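Local coordinates for protein toll-receptor-related 2 (PDB 4W8H) that probably acts as a membrane receptor of the Toll-related type in Hydra, this piece being its TIR domain, the likely cytoplasmic signalling module, at residues K3-R16 and L27-D40. Sequence-based numbering, arbitrary orientation. Where two conformers were deposited one is given.
Sequences KTYDVNICYAPEDR and LERAGIKTFVNIRD. Unlike the reference sequence in segment 27-40: Leu27 (reference Val).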
loop_
_atom_site.group_PDB
_atom_site.type_symbol
_atom_site.label_atom_id
_atom_site.label_comp_id
_atom_site.label_asym_id
_atom_site.label_seq_id
_atom_site.Cartn_x
_atom_site.Cartn_y
_atom_site.Cartn_z
ATOM N N LYS A 3 4.460 4.103 -15.108
ATOM C CA LYS A 3 4.729 2.701 -14.776
ATOM C C LYS A 3 3.552 1.789 -15.141
ATOM O O LYS A 3 2.397 2.244 -15.313
ATOM C CB LYS A 3 5.088 2.545 -13.298
ATOM C CG LYS A 3 6.254 3.401 -12.828
ATOM C CD LYS A 3 7.571 3.043 -13.490
ATOM C CE LYS A 3 8.700 3.944 -13.003
ATOM N NZ LYS A 3 9.695 3.185 -12.187
ATOM N N THR A 4 3.854 0.501 -15.265
ATOM C CA THR A 4 2.872 -0.493 -15.658
ATOM C C THR A 4 1.658 -0.513 -14.752
ATOM O O THR A 4 0.551 -0.606 -15.222
ATOM C CB THR A 4 3.513 -1.903 -15.700
ATOM O OG1 THR A 4 4.516 -1.912 -16.718
ATOM C CG2 THR A 4 2.504 -3.002 -16.029
ATOM N N TYR A 5 1.890 -0.485 -13.442
ATOM C CA TYR A 5 0.828 -0.481 -12.442
ATOM C C TYR A 5 0.717 0.907 -11.859
ATOM O O TYR A 5 1.703 1.609 -11.679
ATOM C CB TYR A 5 1.153 -1.500 -11.340
ATOM C CG TYR A 5 1.280 -2.899 -11.847
ATOM C CD1 TYR A 5 0.176 -3.723 -11.921
ATOM C CD2 TYR A 5 2.506 -3.420 -12.234
ATOM C CE1 TYR A 5 0.262 -5.016 -12.376
ATOM C CE2 TYR A 5 2.602 -4.725 -12.698
ATOM C CZ TYR A 5 1.462 -5.502 -12.768
ATOM O OH TYR A 5 1.496 -6.785 -13.227
ATOM N N ASP A 6 -0.516 1.300 -11.523
ATOM C CA ASP A 6 -0.692 2.538 -10.767
ATOM C C ASP A 6 -0.206 2.394 -9.325
ATOM O O ASP A 6 0.449 3.296 -8.788
ATOM C CB ASP A 6 -2.159 2.948 -10.724
ATOM C CG ASP A 6 -2.682 3.264 -12.057
ATOM O OD1 ASP A 6 -2.209 4.286 -12.598
ATOM O OD2 ASP A 6 -3.566 2.530 -12.576
ATOM N N VAL A 7 -0.501 1.259 -8.708
ATOM C CA VAL A 7 -0.146 1.059 -7.307
ATOM C C VAL A 7 0.237 -0.361 -7.030
ATOM O O VAL A 7 -0.280 -1.290 -7.641
ATOM C CB VAL A 7 -1.268 1.419 -6.316
ATOM C CG1 VAL A 7 -1.503 2.871 -6.304
ATOM C CG2 VAL A 7 -2.540 0.666 -6.607
ATOM N N ASN A 8 1.179 -0.490 -6.107
ATOM C CA ASN A 8 1.525 -1.734 -5.500
ATOM C C ASN A 8 0.968 -1.747 -4.069
ATOM O O ASN A 8 0.898 -0.721 -3.432
ATOM C CB ASN A 8 3.053 -1.777 -5.467
ATOM C CG ASN A 8 3.581 -2.811 -4.614
ATOM O OD1 ASN A 8 3.107 -3.937 -4.648
ATOM N ND2 ASN A 8 4.595 -2.472 -3.816
ATOM N N ILE A 9 0.548 -2.909 -3.591
ATOM C CA ILE A 9 -0.048 -2.966 -2.250
ATOM C C ILE A 9 0.867 -3.734 -1.360
ATOM O O ILE A 9 1.120 -4.912 -1.578
ATOM C CB ILE A 9 -1.396 -3.687 -2.254
ATOM C CG1 ILE A 9 -2.265 -3.251 -3.441
ATOM C CG2 ILE A 9 -2.108 -3.492 -0.874
ATOM C CD1 ILE A 9 -2.731 -1.865 -3.390
ATOM N N CYS A 10 1.335 -3.066 -0.340
ATOM C CA CYS A 10 2.201 -3.684 0.653
ATOM C C CYS A 10 1.418 -3.885 1.970
ATOM O O CYS A 10 0.907 -2.910 2.536
ATOM C CB CYS A 10 3.406 -2.781 0.912
ATOM S SG CYS A 10 4.530 -3.460 2.110
ATOM N N TYR A 11 1.283 -5.129 2.421
ATOM C CA TYR A 11 0.366 -5.471 3.523
ATOM C C TYR A 11 0.804 -6.781 4.152
ATOM O O TYR A 11 1.460 -7.602 3.513
ATOM C CB TYR A 11 -1.081 -5.589 3.007
ATOM C CG TYR A 11 -1.326 -6.814 2.156
ATOM C CD1 TYR A 11 -0.871 -6.872 0.831
ATOM C CD2 TYR A 11 -1.928 -7.941 2.674
ATOM C CE1 TYR A 11 -1.027 -7.995 0.083
ATOM C CE2 TYR A 11 -2.129 -9.064 1.925
ATOM C CZ TYR A 11 -1.641 -9.105 0.612
ATOM O OH TYR A 11 -1.797 -10.258 -0.140
ATOM N N ALA A 12 0.431 -6.964 5.400
ATOM C CA ALA A 12 0.675 -8.206 6.121
ATOM C C ALA A 12 -0.392 -9.247 5.799
ATOM O O ALA A 12 -1.569 -8.923 5.651
ATOM C CB ALA A 12 0.694 -7.947 7.615
ATOM N N PRO A 13 -0.013 -10.530 5.773
ATOM C CA PRO A 13 -0.988 -11.575 5.460
ATOM C C PRO A 13 -2.180 -11.578 6.408
ATOM O O PRO A 13 -3.297 -11.917 5.998
ATOM C CB PRO A 13 -0.183 -12.858 5.627
ATOM C CG PRO A 13 1.211 -12.473 5.346
ATOM C CD PRO A 13 1.365 -11.054 5.812
ATOM N N GLU A 14 -1.984 -11.149 7.643
ATOM C CA GLU A 14 -3.085 -11.157 8.611
ATOM C C GLU A 14 -4.228 -10.219 8.196
ATOM O O GLU A 14 -5.355 -10.379 8.624
ATOM C CB GLU A 14 -2.547 -10.742 9.979
ATOM C CG GLU A 14 -1.677 -11.764 10.691
ATOM C CD GLU A 14 -0.220 -11.741 10.286
ATOM O OE1 GLU A 14 0.192 -10.953 9.426
ATOM O OE2 GLU A 14 0.530 -12.549 10.866
ATOM N N ASP A 15 -3.924 -9.212 7.369
ATOM C CA ASP A 15 -4.905 -8.236 6.886
ATOM C C ASP A 15 -5.400 -8.549 5.480
ATOM O O ASP A 15 -6.026 -7.717 4.851
ATOM C CB ASP A 15 -4.247 -6.850 6.914
ATOM C CG ASP A 15 -3.846 -6.428 8.304
ATOM O OD1 ASP A 15 -4.599 -6.665 9.271
ATOM O OD2 ASP A 15 -2.749 -5.855 8.433
ATOM N N ARG A 16 -5.141 -9.748 4.986
ATOM C CA ARG A 16 -5.485 -10.122 3.624
ATOM C C ARG A 16 -6.947 -9.991 3.292
ATOM O O ARG A 16 -7.275 -9.662 2.150
ATOM C CB ARG A 16 -5.008 -11.536 3.319
ATOM C CG ARG A 16 -4.976 -11.892 1.834
ATOM C CD ARG A 16 -4.120 -13.113 1.584
ATOM N NE ARG A 16 -4.715 -14.295 2.176
ATOM C CZ ARG A 16 -4.182 -15.511 2.125
ATOM N NH1 ARG A 16 -3.019 -15.722 1.524
ATOM N NH2 ARG A 16 -4.816 -16.506 2.698
ATOM N N LEU A 27 -10.175 -0.885 -5.962
ATOM C CA LEU A 27 -9.223 -0.254 -6.862
ATOM C C LEU A 27 -9.413 -0.745 -8.281
ATOM O O LEU A 27 -9.487 0.052 -9.222
ATOM C CB LEU A 27 -7.793 -0.529 -6.382
ATOM C CG LEU A 27 -7.311 0.222 -5.142
ATOM C CD1 LEU A 27 -6.058 -0.462 -4.573
ATOM C CD2 LEU A 27 -7.018 1.682 -5.423
ATOM N N GLU A 28 -9.529 -2.055 -8.454
ATOM C CA GLU A 28 -9.627 -2.636 -9.784
ATOM C C GLU A 28 -10.955 -2.254 -10.436
ATOM O O GLU A 28 -11.011 -1.976 -11.641
ATOM C CB GLU A 28 -9.360 -4.143 -9.725
ATOM C CG GLU A 28 -7.880 -4.439 -9.376
ATOM C CD GLU A 28 -7.497 -5.881 -9.522
ATOM O OE1 GLU A 28 -8.334 -6.778 -9.307
ATOM O OE2 GLU A 28 -6.318 -6.103 -9.844
ATOM N N ARG A 29 -12.016 -2.191 -9.638
ATOM C CA ARG A 29 -13.324 -1.752 -10.203
ATOM C C ARG A 29 -13.271 -0.311 -10.702
ATOM O O ARG A 29 -13.974 0.060 -11.639
ATOM C CB ARG A 29 -14.426 -1.931 -9.171
ATOM C CG ARG A 29 -14.840 -3.388 -9.038
ATOM C CD ARG A 29 -15.755 -3.621 -7.866
ATOM N NE ARG A 29 -17.032 -2.942 -8.042
ATOM C CZ ARG A 29 -18.123 -3.490 -8.576
ATOM N NH1 ARG A 29 -18.100 -4.751 -8.981
ATOM N NH2 ARG A 29 -19.244 -2.779 -8.691
ATOM N N ALA A 30 -12.433 0.494 -10.044
ATOM C CA ALA A 30 -12.258 1.908 -10.378
ATOM C C ALA A 30 -11.282 2.110 -11.546
ATOM O O ALA A 30 -10.968 3.256 -11.883
ATOM C CB ALA A 30 -11.776 2.698 -9.136
ATOM N N GLY A 31 -10.821 1.015 -12.159
ATOM C CA GLY A 31 -9.893 1.093 -13.257
ATOM C C GLY A 31 -8.447 1.322 -12.904
ATOM O O GLY A 31 -7.629 1.641 -13.770
ATOM N N ILE A 32 -8.112 1.144 -11.630
ATOM C CA ILE A 32 -6.760 1.341 -11.156
ATOM C C ILE A 32 -6.008 0.013 -11.255
ATOM O O ILE A 32 -6.431 -1.000 -10.740
ATOM C CB ILE A 32 -6.780 1.917 -9.720
ATOM C CG1 ILE A 32 -7.409 3.335 -9.770
ATOM C CG2 ILE A 32 -5.363 1.906 -9.109
ATOM C CD1 ILE A 32 -7.770 3.919 -8.416
ATOM N N LYS A 33 -4.862 0.054 -11.922
ATOM C CA LYS A 33 -4.052 -1.125 -12.179
ATOM C C LYS A 33 -3.198 -1.389 -10.932
ATOM O O LYS A 33 -2.438 -0.518 -10.486
ATOM C CB LYS A 33 -3.133 -0.901 -13.380
ATOM C CG LYS A 33 -3.846 -0.549 -14.659
ATOM C CD LYS A 33 -2.845 -0.271 -15.823
ATOM C CE LYS A 33 -2.004 1.006 -15.605
ATOM N NZ LYS A 33 -1.047 1.339 -16.732
ATOM N N THR A 34 -3.367 -2.569 -10.348
ATOM C CA THR A 34 -2.822 -2.893 -9.040
ATOM C C THR A 34 -1.903 -4.096 -9.086
ATOM O O THR A 34 -2.254 -5.133 -9.658
ATOM C CB THR A 34 -4.006 -3.124 -8.088
ATOM O OG1 THR A 34 -4.911 -2.005 -8.151
ATOM C CG2 THR A 34 -3.591 -3.298 -6.682
ATOM N N PHE A 35 -0.722 -3.974 -8.468
ATOM C CA PHE A 35 0.167 -5.125 -8.243
ATOM C C PHE A 35 -0.178 -5.726 -6.892
ATOM O O PHE A 35 -0.149 -5.039 -5.871
ATOM C CB PHE A 35 1.635 -4.691 -8.242
ATOM C CG PHE A 35 2.602 -5.841 -8.247
ATOM C CD1 PHE A 35 2.767 -6.615 -7.112
ATOM C CD2 PHE A 35 3.361 -6.131 -9.362
ATOM C CE1 PHE A 35 3.653 -7.688 -7.106
ATOM C CE2 PHE A 35 4.265 -7.187 -9.344
ATOM C CZ PHE A 35 4.402 -7.957 -8.235
ATOM N N VAL A 36 -0.502 -7.002 -6.907
ATOM C CA VAL A 36 -0.847 -7.733 -5.687
ATOM C C VAL A 36 -0.094 -9.022 -5.648
ATOM O O VAL A 36 -0.163 -9.835 -6.591
ATOM C CB VAL A 36 -2.343 -7.969 -5.525
ATOM C CG1 VAL A 36 -2.914 -8.640 -6.733
ATOM C CG2 VAL A 36 -2.633 -8.760 -4.267
ATOM N N ASN A 37 0.640 -9.215 -4.570
ATOM C CA ASN A 37 1.576 -10.309 -4.486
ATOM C C ASN A 37 0.994 -11.661 -4.816
ATOM O O ASN A 37 1.641 -12.425 -5.546
ATOM C CB ASN A 37 2.275 -10.367 -3.133
ATOM C CG ASN A 37 1.328 -10.323 -1.942
ATOM O OD1 ASN A 37 0.079 -10.345 -2.052
ATOM N ND2 ASN A 37 1.936 -10.234 -0.776
ATOM N N ILE A 38 -0.199 -11.975 -4.306
ATOM C CA ILE A 38 -0.717 -13.333 -4.424
ATOM C C ILE A 38 -1.083 -13.651 -5.842
ATOM O O ILE A 38 -1.280 -14.824 -6.132
ATOM C CB ILE A 38 -1.902 -13.615 -3.473
ATOM C CG1 ILE A 38 -3.101 -12.736 -3.798
ATOM C CG2 ILE A 38 -1.487 -13.444 -1.996
ATOM C CD1 ILE A 38 -4.364 -13.205 -3.047
ATOM N N ARG A 39 -1.168 -12.653 -6.711
ATOM C CA ARG A 39 -1.369 -12.855 -8.147
ATOM C C ARG A 39 -0.087 -12.613 -8.945
ATOM O O ARG A 39 0.218 -13.373 -9.873
ATOM C CB ARG A 39 -2.450 -11.914 -8.661
ATOM C CG ARG A 39 -2.792 -12.110 -10.140
ATOM C CD ARG A 39 -3.845 -11.129 -10.586
ATOM N NE ARG A 39 -3.293 -9.804 -10.401
ATOM C CZ ARG A 39 -3.992 -8.701 -10.156
ATOM N NH1 ARG A 39 -5.327 -8.732 -10.110
ATOM N NH2 ARG A 39 -3.333 -7.560 -9.957
ATOM N N ASP A 40 0.623 -11.535 -8.644
ATOM C CA ASP A 40 1.647 -11.007 -9.525
ATOM C C ASP A 40 3.091 -11.361 -9.170
ATOM O O ASP A 40 3.981 -11.118 -9.964
ATOM C CB ASP A 40 1.481 -9.479 -9.638
ATOM C CG ASP A 40 0.093 -9.082 -10.151
ATOM O OD1 ASP A 40 -0.343 -9.697 -11.149
ATOM O OD2 ASP A 40 -0.542 -8.183 -9.556
HETATM O O HOH W 1 -1.403 -8.124 -13.096
HETATM O O HOH W 2 -5.328 3.134 -14.319
HETATM O O HOH W 3 1.272 -10.141 2.186
#
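Val7 and Asn8 pair in parallel with Thr34 and Phe35: Phe35 N gives a straight bond to Val7 O (2.8 Å, 167° at the hydrogen), while Val7 N and Ile9 N reach Lys33 O and Phe35 O. The ladder is extended at its start by Asp6, whose OD2 turns its anti lone pair to Lys33 N (2.9 Å), and a water joins that same oxygen to Gly31 O, in the Schellman turn closing helix 16-29. Beyond this, the bent Lys33 chain lays NZ near Thr4 O in a weak bond.

Tyr5 and Phe35 form an edge-to-face pair, with centroids 5.3 Å apart and planes at 77°; the CD2 edge of Phe35 meets the tyrosine face, and Phe35 CB also lies over it. A chi1 of -170° turns the Phe35 ring away from its own backbone N, bringing CD2 over the Tyr5 face; Asp40 CB lies over the centre of one phenylalanine face. A water links Tyr5 OH to Asp40 OD1. Were Tyr5 cut back to an alanine, Phe35 would probably lose the face its edge rests on, and the water its phenolic partner beside Asp40. Asp40 is further fixed by Arg39, gripping it side-on, and by Val36 N on OD2.

Across the sheet from Phe35, Ile9 CG1 packs on Thr34 CG2 (3.5 Å), and Ile9 CD1 meets Leu27 CD1 tip to tip; Phe123 and Ile126 of helix 115-127 also pack on Leu27. Farther along, Tyr11 OH donates to an in-plane lone pair of Asn37 OD1 (2.7 Å), tying the chain just after Cys10 to helix 37-40.

Strand 5-10, helix 16-29 and edge strand 34-35 thus make a beta-alpha-beta crossover, the opening unit of the flavodoxin-like TIR fold.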